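Local coordinates for UDP-N-Acetylenolpyruvylglucosamine Reductase (Thermus caldophilus, PDB 2GQT), which reduces UDP-N-acetylenolpyruvylglucosamine to UDP-N-acetylmuramate with NADPH and a bound FAD, a step in building the bacterial cell wall, at residues 23-34 against 58-69; 78-89 against 102-112. All coordinates share one frame; numbering follows the deposited sequence.

Interaction 1: residues 23-34 against 58-69; sequences AELWTVETREEL and VPERVIRLAGEF
Arg61 lies along one face of the Trp26 indole, a long chain laid on a flat plate. Its chain is extended from CG to NE (chi3 176°), which carries CD over the five-membered ring and the guanidinium over the six-membered one, where the two planes stack 19° apart and Arg61 NE comes within 3.3 Å of Trp26 CZ2. The plate is held in its rotation by Trp26 NE1, which gives a 2.8 Å bond, close to the ring plane, to Glu24 OE1. A water links that oxygen to Arg61 NE, while Arg61 NH1 reaches the carbonyl oxygen of Ala37. On the reverse face of the sheet, Leu25 and Arg64 cross at about a right angle. Leu25 CD1 presses on Arg64 CG at 3.3 Å, and CD2 sits over the guanidinium. A bend at chi3 (-44°) turns that group edge-on to Thr27, whose OG1 is gripped in plane by both Arg64 NE at 3.0 Å and Arg64 NH2 at 2.7 Å.

These pairs come from neighbouring parallel strands, 23-28 and 61-65. Strand 22-28 runs on through helix 31-37 to strand 42-44, a beta-alpha-beta crossover of the FAD-binding domain in which strand 61-65 is slotted between the two strands it joins.

Beneath that helix, Leu34 CD1 rests over the groove between Ile63 CG2 and Leu65 CD2, the latter 4.0 Å away. Val28 is forked: CG2 meets Ile63 CG2, while CG1 touches Phe69 CE1 at 3.6 Å. The Phe69 ring turns an edge to Thr30 O and has Glu68 CG over the centre of one face; the Glu68 carboxylate goes on to a salt bridge with Arg164. Beside it, the bare backbone of Gly67 is the hollow against which Glu29 CB and CG lie; a side chain there would run into Glu29 CB.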
loop_
_atom_site.group_PDB
_atom_site.type_symbol
_atom_site.label_atom_id
_atom_site.label_comp_id
_atom_site.label_asym_id
_atom_site.label_seq_id
_atom_site.Cartn_x
_atom_site.Cartn_y
_atom_site.Cartn_z
ATOM N N ALA A 23 -17.475 -7.482 2.678
ATOM C CA ALA A 23 -17.053 -6.807 3.896
ATOM C C ALA A 23 -17.976 -5.634 4.186
ATOM O O ALA A 23 -18.602 -5.074 3.272
ATOM C CB ALA A 23 -15.609 -6.325 3.784
ATOM N N GLU A 24 -18.053 -5.277 5.463
ATOM C CA GLU A 24 -18.804 -4.115 5.906
ATOM C C GLU A 24 -17.851 -2.934 5.992
ATOM O O GLU A 24 -16.981 -2.892 6.862
ATOM C CB GLU A 24 -19.446 -4.392 7.261
ATOM C CG GLU A 24 -20.323 -3.273 7.778
ATOM C CD GLU A 24 -20.947 -3.618 9.116
ATOM O OE1 GLU A 24 -20.390 -3.220 10.154
ATOM O OE2 GLU A 24 -21.977 -4.315 9.129
ATOM N N LEU A 25 -18.031 -1.980 5.082
ATOM C CA LEU A 25 -17.132 -0.844 4.958
ATOM C C LEU A 25 -17.665 0.371 5.706
ATOM O O LEU A 25 -18.759 0.846 5.421
ATOM C CB LEU A 25 -16.912 -0.509 3.481
ATOM C CG LEU A 25 -15.864 0.543 3.119
ATOM C CD1 LEU A 25 -14.463 0.051 3.460
ATOM C CD2 LEU A 25 -15.972 0.855 1.642
ATOM N N TRP A 26 -16.860 0.886 6.630
ATOM C CA TRP A 26 -17.146 2.103 7.380
ATOM C C TRP A 26 -16.271 3.235 6.849
ATOM O O TRP A 26 -15.050 3.181 6.982
ATOM C CB TRP A 26 -16.815 1.871 8.858
ATOM C CG TRP A 26 -17.756 0.947 9.551
ATOM C CD1 TRP A 26 -18.005 -0.356 9.248
ATOM C CD2 TRP A 26 -18.580 1.263 10.678
ATOM N NE1 TRP A 26 -18.952 -0.873 10.108
ATOM C CE2 TRP A 26 -19.315 0.102 10.998
ATOM C CE3 TRP A 26 -18.769 2.416 11.446
ATOM C CZ2 TRP A 26 -20.231 0.063 12.054
ATOM C CZ3 TRP A 26 -19.682 2.378 12.497
ATOM C CH2 TRP A 26 -20.396 1.209 12.791
ATOM N N THR A 27 -16.881 4.250 6.240
ATOM C CA THR A 27 -16.134 5.395 5.726
ATOM C C THR A 27 -16.212 6.518 6.752
ATOM O O THR A 27 -17.289 7.061 7.013
ATOM C CB THR A 27 -16.653 5.838 4.339
ATOM O OG1 THR A 27 -16.587 4.725 3.442
ATOM C CG2 THR A 27 -15.804 6.965 3.780
ATOM N N VAL A 28 -15.064 6.822 7.350
ATOM C CA VAL A 28 -14.934 7.745 8.479
ATOM C C VAL A 28 -14.435 9.100 7.989
ATOM O O VAL A 28 -13.443 9.159 7.273
ATOM C CB VAL A 28 -13.918 7.167 9.518
ATOM C CG1 VAL A 28 -13.485 8.228 10.521
ATOM C CG2 VAL A 28 -14.514 5.953 10.231
ATOM N N GLU A 29 -15.102 10.181 8.394
ATOM C CA GLU A 29 -14.717 11.528 7.970
ATOM C C GLU A 29 -14.223 12.437 9.090
ATOM O O GLU A 29 -13.666 13.502 8.822
ATOM C CB GLU A 29 -15.885 12.211 7.263
ATOM C CG GLU A 29 -16.244 11.587 5.928
ATOM C CD GLU A 29 -17.296 12.380 5.177
ATOM O OE1 GLU A 29 -17.999 13.197 5.806
ATOM O OE2 GLU A 29 -17.424 12.176 3.955
ATOM N N THR A 30 -14.430 12.024 10.336
ATOM C CA THR A 30 -14.124 12.869 11.489
ATOM C C THR A 30 -13.502 12.057 12.616
ATOM O O THR A 30 -13.602 10.829 12.649
ATOM C CB THR A 30 -15.389 13.555 12.063
ATOM O OG1 THR A 30 -16.232 12.568 12.666
ATOM C CG2 THR A 30 -16.167 14.298 10.976
ATOM N N ARG A 31 -12.889 12.756 13.564
ATOM C CA ARG A 31 -12.289 12.093 14.716
ATOM C C ARG A 31 -13.352 11.349 15.526
ATOM O O ARG A 31 -13.122 10.228 15.978
ATOM C CB ARG A 31 -11.526 13.087 15.593
ATOM C CG ARG A 31 -10.383 13.817 14.883
ATOM C CD ARG A 31 -9.415 14.437 15.878
ATOM N NE ARG A 31 -10.083 14.760 17.137
ATOM C CZ ARG A 31 -9.467 15.003 18.289
ATOM N NH1 ARG A 31 -8.142 14.975 18.375
ATOM N NH2 ARG A 31 -10.189 15.274 19.364
ATOM N N GLU A 32 -14.525 11.965 15.681
ATOM C CA GLU A 32 -15.635 11.329 16.398
ATOM C C GLU A 32 -16.171 10.089 15.685
ATOM O O GLU A 32 -16.499 9.091 16.327
ATOM C CB GLU A 32 -16.763 12.332 16.685
ATOM C CG GLU A 32 -16.429 13.345 17.777
ATOM C CD GLU A 32 -16.002 12.682 19.079
ATOM O OE1 GLU A 32 -16.724 11.782 19.564
ATOM O OE2 GLU A 32 -14.937 13.056 19.612
ATOM N N GLU A 33 -16.241 10.145 14.357
ATOM C CA GLU A 33 -16.652 8.988 13.572
ATOM C C GLU A 33 -15.625 7.857 13.692
ATOM O O GLU A 33 -16.000 6.695 13.792
ATOM C CB GLU A 33 -16.899 9.374 12.109
ATOM C CG GLU A 33 -18.207 10.162 11.894
ATOM C CD GLU A 33 -18.392 10.659 10.468
ATOM O OE1 GLU A 33 -19.357 11.415 10.210
ATOM O OE2 GLU A 33 -17.579 10.304 9.594
ATOM N N LEU A 34 -14.337 8.203 13.712
ATOM C CA LEU A 34 -13.280 7.199 13.930
ATOM C C LEU A 34 -13.400 6.523 15.299
ATOM O O LEU A 34 -13.269 5.302 15.398
ATOM C CB LEU A 34 -11.885 7.804 13.760
ATOM C CG LEU A 34 -10.738 6.784 13.792
ATOM C CD1 LEU A 34 -10.909 5.706 12.722
ATOM C CD2 LEU A 34 -9.406 7.480 13.648
ATOM N N VAL A 58 -14.046 -10.611 4.763
ATOM C CA VAL A 58 -13.678 -10.495 6.184
ATOM C C VAL A 58 -14.890 -10.126 7.037
ATOM O O VAL A 58 -15.792 -9.433 6.559
ATOM C CB VAL A 58 -12.537 -9.464 6.428
ATOM C CG1 VAL A 58 -11.274 -9.842 5.659
ATOM C CG2 VAL A 58 -12.978 -8.046 6.059
ATOM N N PRO A 59 -14.931 -10.603 8.298
ATOM C CA PRO A 59 -16.068 -10.298 9.167
ATOM C C PRO A 59 -15.975 -8.990 9.961
ATOM O O PRO A 59 -16.999 -8.500 10.447
ATOM C CB PRO A 59 -16.095 -11.497 10.122
ATOM C CG PRO A 59 -14.664 -11.865 10.270
ATOM C CD PRO A 59 -13.973 -11.516 8.956
ATOM N N GLU A 60 -14.774 -8.427 10.082
ATOM C CA GLU A 60 -14.570 -7.227 10.888
ATOM C C GLU A 60 -15.068 -5.984 10.158
ATOM O O GLU A 60 -15.297 -6.010 8.943
ATOM C CB GLU A 60 -13.091 -7.045 11.250
ATOM C CG GLU A 60 -12.482 -8.168 12.081
ATOM C CD GLU A 60 -11.993 -9.341 11.254
ATOM O OE1 GLU A 60 -11.925 -9.237 10.009
ATOM O OE2 GLU A 60 -11.670 -10.383 11.865
ATOM N N ARG A 61 -15.235 -4.897 10.906
ATOM C CA ARG A 61 -15.489 -3.598 10.304
ATOM C C ARG A 61 -14.245 -3.209 9.517
ATOM O O ARG A 61 -13.134 -3.300 10.038
ATOM C CB ARG A 61 -15.764 -2.558 11.379
ATOM C CG ARG A 61 -16.999 -2.840 12.214
ATOM C CD ARG A 61 -17.193 -1.734 13.223
ATOM N NE ARG A 61 -18.419 -1.919 13.995
ATOM C CZ ARG A 61 -18.839 -1.086 14.943
ATOM N NH1 ARG A 61 -18.132 -0.007 15.254
ATOM N NH2 ARG A 61 -19.974 -1.338 15.584
ATOM N N VAL A 62 -14.436 -2.822 8.260
ATOM C CA VAL A 62 -13.323 -2.358 7.436
ATOM C C VAL A 62 -13.436 -0.838 7.328
ATOM O O VAL A 62 -14.415 -0.320 6.795
ATOM C CB VAL A 62 -13.310 -3.045 6.051
ATOM C CG1 VAL A 62 -12.169 -2.513 5.211
ATOM C CG2 VAL A 62 -13.155 -4.550 6.217
ATOM N N ILE A 63 -12.448 -0.136 7.870
ATOM C CA ILE A 63 -12.470 1.314 7.981
ATOM C C ILE A 63 -11.664 1.969 6.862
ATOM O O ILE A 63 -10.512 1.590 6.605
ATOM C CB ILE A 63 -11.923 1.765 9.347
ATOM C CG1 ILE A 63 -12.815 1.244 10.480
ATOM C CG2 ILE A 63 -11.807 3.282 9.414
ATOM C CD1 ILE A 63 -12.258 1.470 11.862
ATOM N N ARG A 64 -12.298 2.929 6.195
ATOM C CA ARG A 64 -11.658 3.809 5.210
ATOM C C ARG A 64 -11.642 5.213 5.786
ATOM O O ARG A 64 -12.658 5.687 6.304
ATOM C CB ARG A 64 -12.480 3.859 3.915
ATOM C CG ARG A 64 -12.423 2.648 3.031
ATOM C CD ARG A 64 -13.042 2.975 1.681
ATOM N NE ARG A 64 -14.295 3.737 1.747
ATOM C CZ ARG A 64 -14.903 4.237 0.678
ATOM N NH1 ARG A 64 -14.371 4.058 -0.527
ATOM N NH2 ARG A 64 -16.040 4.907 0.799
ATOM N N LEU A 65 -10.508 5.892 5.657
ATOM C CA LEU A 65 -10.364 7.254 6.143
ATOM C C LEU A 65 -10.594 8.248 5.029
ATOM O O LEU A 65 -9.881 8.244 4.021
ATOM C CB LEU A 65 -8.973 7.454 6.735
ATOM C CG LEU A 65 -8.552 6.526 7.875
ATOM C CD1 LEU A 65 -7.103 6.793 8.213
ATOM C CD2 LEU A 65 -9.441 6.695 9.105
ATOM N N ALA A 66 -11.599 9.089 5.216
ATOM C CA ALA A 66 -11.929 10.116 4.238
ATOM C C ALA A 66 -12.134 11.445 4.970
ATOM O O ALA A 66 -11.609 11.625 6.066
ATOM C CB ALA A 66 -13.163 9.698 3.437
ATOM N N GLY A 67 -12.868 12.386 4.372
ATOM C CA GLY A 67 -13.157 13.660 5.035
ATOM C C GLY A 67 -11.894 14.369 5.487
ATOM O O GLY A 67 -10.982 14.589 4.697
ATOM N N GLU A 68 -11.823 14.708 6.769
ATOM C CA GLU A 68 -10.669 15.435 7.293
ATOM C C GLU A 68 -9.363 14.649 7.130
ATOM O O GLU A 68 -8.273 15.234 7.087
ATOM C CB GLU A 68 -10.882 15.811 8.759
ATOM C CG GLU A 68 -10.762 14.656 9.738
ATOM C CD GLU A 68 -10.801 15.113 11.177
ATOM O OE1 GLU A 68 -11.879 15.543 11.628
ATOM O OE2 GLU A 68 -9.760 15.022 11.860
ATOM N N PHE A 69 -9.476 13.326 7.003
ATOM C CA PHE A 69 -8.295 12.471 6.849
ATOM C C PHE A 69 -7.735 12.470 5.425
ATOM O O PHE A 69 -6.704 11.862 5.182
ATOM C CB PHE A 69 -8.589 11.052 7.340
ATOM C CG PHE A 69 -9.073 11.002 8.761
ATOM C CD1 PHE A 69 -10.404 10.731 9.036
ATOM C CD2 PHE A 69 -8.209 11.260 9.819
ATOM C CE1 PHE A 69 -10.871 10.696 10.349
ATOM C CE2 PHE A 69 -8.667 11.230 11.135
ATOM C CZ PHE A 69 -10.000 10.958 11.393
HETATM O O HOH W 1 -17.038 -7.165 7.347
HETATM O O HOH W 2 -20.314 -3.783 12.762
#

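Interaction 2: residues 78-89 against 102-112; sequences VGAGTLLPLLVQ and LLGIPAQVGGA. With FAD (flavin-adenine dinucleotide), chain C.
Gln108 packs against Gly81 with its amide end, OE1 lying 3.4 Å from Gly81 CA, while its backbone N donates a 2.9 Å bond to FAD O1P. The side chain leaves with CG anti to the carbonyl carbon (chi1 -78°) and stays extended, a course that lays CG and CD against Gly81 O; CG also meets Leu83 CD2. An alanine here would keep the backbone bond to the phosphate, but the loss of the amide arm would probably open a gap beside Gly81 and Leu83. Gln108 is also the N-cap residue of helix 109-114, whose start beside the phosphate probably favours its negative charge. The first turn of that helix has two glycines where the cofactor passes: a side chain on Gly110 would strike FAD N6A, and one on Gly111 FAD O1P. Before the helix, Pro106, at the centre of an inverse gamma turn, rests CG on FAD C8, and Ile105 CG1 touches FAD C4 at 3.6 Å.

Behind this first shell, segment 78-89 fixes the loop and helix start through backbone bonds. Val109 N donates to Thr82 O, Gly110 N to Ala80 O, and Leu84 N to Ala107 O at 2.8 Å. Thr82 is itself set by a type I turn in which its N and OG1 both bind Gly79 O. Leu84 then wedges its CD2 branch between Leu102 CB and Ala112 CB, the latter 3.9 Å off, and Leu87 CD1 presses tightly on Val109 CG2 at 3.3 Å. Farther out, Val88 CG1 meets Leu103 CD1, and both residues lean on Met181 of helix 174-187, while Val78 and Val109 pack on Val165 of strand 161-171.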
loop_
_atom_site.group_PDB
_atom_site.type_symbol
_atom_site.label_atom_id
_atom_site.label_comp_id
_atom_site.label_asym_id
_atom_site.label_seq_id
_atom_site.Cartn_x
_atom_site.Cartn_y
_atom_site.Cartn_z
ATOM N N VAL A 78 -0.716 16.214 7.022
ATOM C CA VAL A 78 -1.143 15.525 5.823
ATOM C C VAL A 78 -1.993 14.336 6.256
ATOM O O VAL A 78 -1.516 13.453 6.960
ATOM C CB VAL A 78 0.094 15.046 5.007
ATOM C CG1 VAL A 78 -0.296 14.134 3.855
ATOM C CG2 VAL A 78 0.910 16.239 4.507
ATOM N N GLY A 79 -3.257 14.308 5.865
ATOM C CA GLY A 79 -4.146 13.228 6.266
ATOM C C GLY A 79 -3.724 11.873 5.727
ATOM O O GLY A 79 -3.235 11.771 4.611
ATOM N N ALA A 80 -3.917 10.827 6.527
ATOM C CA ALA A 80 -3.475 9.488 6.134
ATOM C C ALA A 80 -4.267 8.879 4.982
ATOM O O ALA A 80 -3.791 7.945 4.337
ATOM C CB ALA A 80 -3.491 8.563 7.322
ATOM N N GLY A 81 -5.477 9.388 4.744
ATOM C CA GLY A 81 -6.282 8.947 3.604
ATOM C C GLY A 81 -5.896 9.587 2.283
ATOM O O GLY A 81 -6.430 9.210 1.243
ATOM N N THR A 82 -4.979 10.548 2.320
ATOM C CA THR A 82 -4.459 11.190 1.118
ATOM C C THR A 82 -3.657 10.179 0.302
ATOM O O THR A 82 -2.913 9.372 0.878
ATOM C CB THR A 82 -3.550 12.389 1.485
ATOM O OG1 THR A 82 -4.241 13.255 2.392
ATOM C CG2 THR A 82 -3.116 13.170 0.246
ATOM N N LEU A 83 -3.786 10.223 -1.022
ATOM C CA LEU A 83 -3.004 9.348 -1.888
ATOM C C LEU A 83 -1.562 9.808 -2.014
ATOM O O LEU A 83 -1.290 10.975 -2.341
ATOM C CB LEU A 83 -3.655 9.218 -3.264
ATOM C CG LEU A 83 -4.890 8.307 -3.259
ATOM C CD1 LEU A 83 -5.746 8.567 -4.495
ATOM C CD2 LEU A 83 -4.501 6.832 -3.133
ATOM N N LEU A 84 -0.636 8.883 -1.761
ATOM C CA LEU A 84 0.773 9.166 -1.913
ATOM C C LEU A 84 1.125 9.669 -3.340
ATOM O O LEU A 84 1.901 10.615 -3.482
ATOM C CB LEU A 84 1.605 7.948 -1.485
ATOM C CG LEU A 84 3.121 8.158 -1.463
ATOM C CD1 LEU A 84 3.526 9.280 -0.502
ATOM C CD2 LEU A 84 3.790 6.847 -1.078
ATOM N N PRO A 85 0.565 9.059 -4.410
ATOM C CA PRO A 85 0.867 9.617 -5.734
ATOM C C PRO A 85 0.500 11.092 -5.912
ATOM O O PRO A 85 1.181 11.799 -6.665
ATOM C CB PRO A 85 0.058 8.725 -6.682
ATOM C CG PRO A 85 -0.072 7.425 -5.959
ATOM C CD PRO A 85 -0.216 7.808 -4.513
ATOM N N LEU A 86 -0.542 11.557 -5.228
ATOM C CA LEU A 86 -0.882 12.973 -5.249
ATOM C C LEU A 86 0.229 13.790 -4.594
ATOM O O LEU A 86 0.692 14.788 -5.152
ATOM C CB LEU A 86 -2.221 13.215 -4.544
ATOM C CG LEU A 86 -2.622 14.682 -4.374
ATOM C CD1 LEU A 86 -2.795 15.392 -5.726
ATOM C CD2 LEU A 86 -3.887 14.780 -3.566
ATOM N N LEU A 87 0.641 13.375 -3.398
ATOM C CA LEU A 87 1.673 14.099 -2.671
ATOM C C LEU A 87 2.998 14.149 -3.420
ATOM O O LEU A 87 3.662 15.182 -3.409
ATOM C CB LEU A 87 1.857 13.498 -1.292
ATOM C CG LEU A 87 0.630 13.615 -0.398
ATOM C CD1 LEU A 87 0.796 12.695 0.774
ATOM C CD2 LEU A 87 0.395 15.047 0.077
ATOM N N VAL A 88 3.380 13.057 -4.081
ATOM C CA VAL A 88 4.608 13.058 -4.878
ATOM C C VAL A 88 4.577 14.196 -5.915
ATOM O O VAL A 88 5.549 14.957 -6.059
ATOM C CB VAL A 88 4.825 11.686 -5.558
ATOM C CG1 VAL A 88 5.935 11.751 -6.588
ATOM C CG2 VAL A 88 5.123 10.602 -4.507
ATOM N N GLN A 89 3.470 14.313 -6.637
ATOM C CA GLN A 89 3.355 15.350 -7.668
ATOM C C GLN A 89 3.216 16.745 -7.068
ATOM O O GLN A 89 3.795 17.710 -7.576
ATOM C CB GLN A 89 2.199 15.051 -8.620
ATOM C CG GLN A 89 2.320 13.739 -9.388
ATOM C CD GLN A 89 3.568 13.645 -10.234
ATOM O OE1 GLN A 89 4.032 14.643 -10.800
ATOM N NE2 GLN A 89 4.120 12.439 -10.332
ATOM N N LEU A 102 9.407 7.730 -3.946
ATOM C CA LEU A 102 8.134 7.049 -3.694
ATOM C C LEU A 102 7.224 7.089 -4.921
ATOM O O LEU A 102 6.100 6.607 -4.867
ATOM C CB LEU A 102 7.443 7.663 -2.470
ATOM C CG LEU A 102 8.331 7.782 -1.226
ATOM C CD1 LEU A 102 7.604 8.493 -0.107
ATOM C CD2 LEU A 102 8.846 6.416 -0.756
ATOM N N LEU A 103 7.710 7.657 -6.024
ATOM C CA LEU A 103 6.962 7.630 -7.275
ATOM C C LEU A 103 6.661 6.199 -7.690
ATOM O O LEU A 103 7.525 5.314 -7.618
ATOM C CB LEU A 103 7.745 8.347 -8.381
ATOM C CG LEU A 103 7.109 8.445 -9.773
ATOM C CD1 LEU A 103 5.848 9.317 -9.753
ATOM C CD2 LEU A 103 8.099 9.007 -10.774
ATOM N N GLY A 104 5.426 5.977 -8.133
ATOM C CA GLY A 104 5.030 4.666 -8.626
ATOM C C GLY A 104 4.464 3.738 -7.569
ATOM O O GLY A 104 4.105 2.601 -7.876
ATOM N N ILE A 105 4.347 4.224 -6.334
ATOM C CA ILE A 105 3.749 3.446 -5.248
ATOM C C ILE A 105 2.305 3.911 -5.037
ATOM O O ILE A 105 2.074 5.015 -4.546
ATOM C CB ILE A 105 4.538 3.596 -3.939
ATOM C CG1 ILE A 105 6.010 3.238 -4.164
ATOM C CG2 ILE A 105 3.904 2.711 -2.856
ATOM C CD1 ILE A 105 6.908 3.468 -2.965
ATOM N N PRO A 106 1.319 3.082 -5.421
ATOM C CA PRO A 106 -0.078 3.525 -5.411
ATOM C C PRO A 106 -0.743 3.356 -4.034
ATOM O O PRO A 106 -1.753 2.659 -3.892
ATOM C CB PRO A 106 -0.712 2.618 -6.470
ATOM C CG PRO A 106 0.012 1.355 -6.320
ATOM C CD PRO A 106 1.441 1.709 -5.945
ATOM N N ALA A 107 -0.166 4.012 -3.031
ATOM C CA ALA A 107 -0.565 3.873 -1.643
ATOM C C ALA A 107 -1.375 5.068 -1.162
ATOM O O ALA A 107 -1.185 6.190 -1.650
ATOM C CB ALA A 107 0.680 3.765 -0.787
ATOM N N GLN A 108 -2.222 4.862 -0.154
ATOM C CA GLN A 108 -2.563 5.967 0.734
ATOM C C GLN A 108 -1.394 6.184 1.694
ATOM O O GLN A 108 -0.614 5.266 1.971
ATOM C CB GLN A 108 -3.825 5.675 1.535
ATOM C CG GLN A 108 -5.104 5.847 0.752
ATOM C CD GLN A 108 -6.327 5.592 1.595
ATOM O OE1 GLN A 108 -6.265 5.606 2.835
ATOM N NE2 GLN A 108 -7.462 5.377 0.930
ATOM N N VAL A 109 -1.294 7.399 2.222
ATOM C CA VAL A 109 -0.263 7.715 3.205
ATOM C C VAL A 109 -0.235 6.704 4.361
ATOM O O VAL A 109 0.839 6.221 4.753
ATOM C CB VAL A 109 -0.449 9.155 3.741
ATOM C CG1 VAL A 109 0.358 9.394 5.018
ATOM C CG2 VAL A 109 -0.053 10.148 2.683
ATOM N N GLY A 110 -1.401 6.358 4.902
ATOM C CA GLY A 110 -1.430 5.441 6.039
ATOM C C GLY A 110 -0.879 4.065 5.692
ATOM O O GLY A 110 -0.179 3.441 6.495
ATOM N N GLY A 111 -1.223 3.567 4.508
ATOM C CA GLY A 111 -0.720 2.285 4.021
ATOM C C GLY A 111 0.771 2.319 3.745
ATOM O O GLY A 111 1.476 1.333 3.986
ATOM N N ALA A 112 1.256 3.448 3.233
ATOM C CA ALA A 112 2.682 3.627 2.980
ATOM C C ALA A 112 3.469 3.646 4.294
ATOM O O ALA A 112 4.592 3.149 4.350
ATOM C CB ALA A 112 2.930 4.907 2.204
HETATM P PA FAD C . -3.490 -1.392 1.700
HETATM O O1A FAD C . -3.084 -2.372 0.680
HETATM O O2A FAD C . -4.870 -0.855 1.711
HETATM O O5B FAD C . -3.191 -1.942 3.158
HETATM C C5B FAD C . -1.910 -2.514 3.444
HETATM C C4B FAD C . -1.724 -2.637 4.941
HETATM O O4B FAD C . -1.697 -1.313 5.511
HETATM C C3B FAD C . -2.851 -3.393 5.658
HETATM O O3B FAD C . -2.280 -4.056 6.787
HETATM C C2B FAD C . -3.762 -2.260 6.115
HETATM O O2B FAD C . -4.551 -2.625 7.246
HETATM C C1B FAD C . -2.739 -1.218 6.515
HETATM N N9A FAD C . -3.224 0.178 6.527
HETATM C C8A FAD C . -3.729 0.864 5.489
HETATM N N7A FAD C . -4.028 2.101 5.893
HETATM C C5A FAD C . -3.687 2.212 7.181
HETATM C C6A FAD C . -3.770 3.226 8.144
HETATM N N6A FAD C . -4.246 4.448 7.873
HETATM N N1A FAD C . -3.327 2.963 9.390
HETATM C C2A FAD C . -2.840 1.757 9.714
HETATM N N3A FAD C . -2.753 0.755 8.844
HETATM C C4A FAD C . -3.181 0.978 7.586
HETATM N N1 FAD C . 5.373 -1.188 -2.269
HETATM C C2 FAD C . 6.637 -0.706 -2.005
HETATM O O2 FAD C . 7.069 -0.724 -0.861
HETATM N N3 FAD C . 7.430 -0.228 -3.045
HETATM C C4 FAD C . 6.972 -0.196 -4.357
HETATM O O4 FAD C . 7.701 0.246 -5.251
HETATM C C4X FAD C . 5.689 -0.675 -4.612
HETATM N N5 FAD C . 5.194 -0.672 -5.913
HETATM C C5X FAD C . 3.879 -1.094 -6.149
HETATM C C6 FAD C . 3.368 -1.023 -7.445
HETATM C C7 FAD C . 2.062 -1.421 -7.716
HETATM C C7M FAD C . 1.519 -1.321 -9.147
HETATM C C8 FAD C . 1.266 -1.904 -6.672
HETATM C C8M FAD C . -0.175 -2.354 -6.951
HETATM C C9 FAD C . 1.780 -1.984 -5.380
HETATM C C9A FAD C . 3.087 -1.582 -5.102
HETATM N N10 FAD C . 3.617 -1.655 -3.803
HETATM C C10 FAD C . 4.901 -1.170 -3.567
HETATM C "C1'" FAD C . 2.861 -2.257 -2.674
HETATM C "C2'" FAD C . 1.920 -1.250 -1.993
HETATM O "O2'" FAD C . 1.657 -0.128 -2.859
HETATM C "C3'" FAD C . 2.489 -0.718 -0.676
HETATM O "O3'" FAD C . 2.660 -1.801 0.249
HETATM C "C4'" FAD C . 1.597 0.374 -0.071
HETATM O "O4'" FAD C . 2.278 0.983 1.028
HETATM C "C5'" FAD C . 0.240 -0.140 0.405
HETATM O "O5'" FAD C . -0.540 1.006 0.745
HETATM P P FAD C . -2.128 0.950 0.592
HETATM O O1P FAD C . -2.638 2.252 1.062
HETATM O O2P FAD C . -2.532 0.447 -0.738
HETATM O O3P FAD C . -2.448 -0.145 1.722
#

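Overall arrangement
Both interactions belong to the FAD-binding domain and follow one another along the chain, yet they illustrate different ways of joining segments. Interaction 1, its centre about 17 Å from that of the chain and only partly buried, pairs parallel strands and dresses both faces of a sheet with charged, aromatic and aliphatic groups; of its residues Leu65 reaches the cofactor. Interaction 2, its centre about 9 Å from the chain's and largely buried, relies on loop backbone bonds, aliphatic wedges and glycines, and lines the cofactor with eight residues. The two share no segment but meet directly: Phe69 O probably accepts a hydrogen bond from Gly81 N at 2.8 Å, and Leu65 CD1 packs on Ala80 CB.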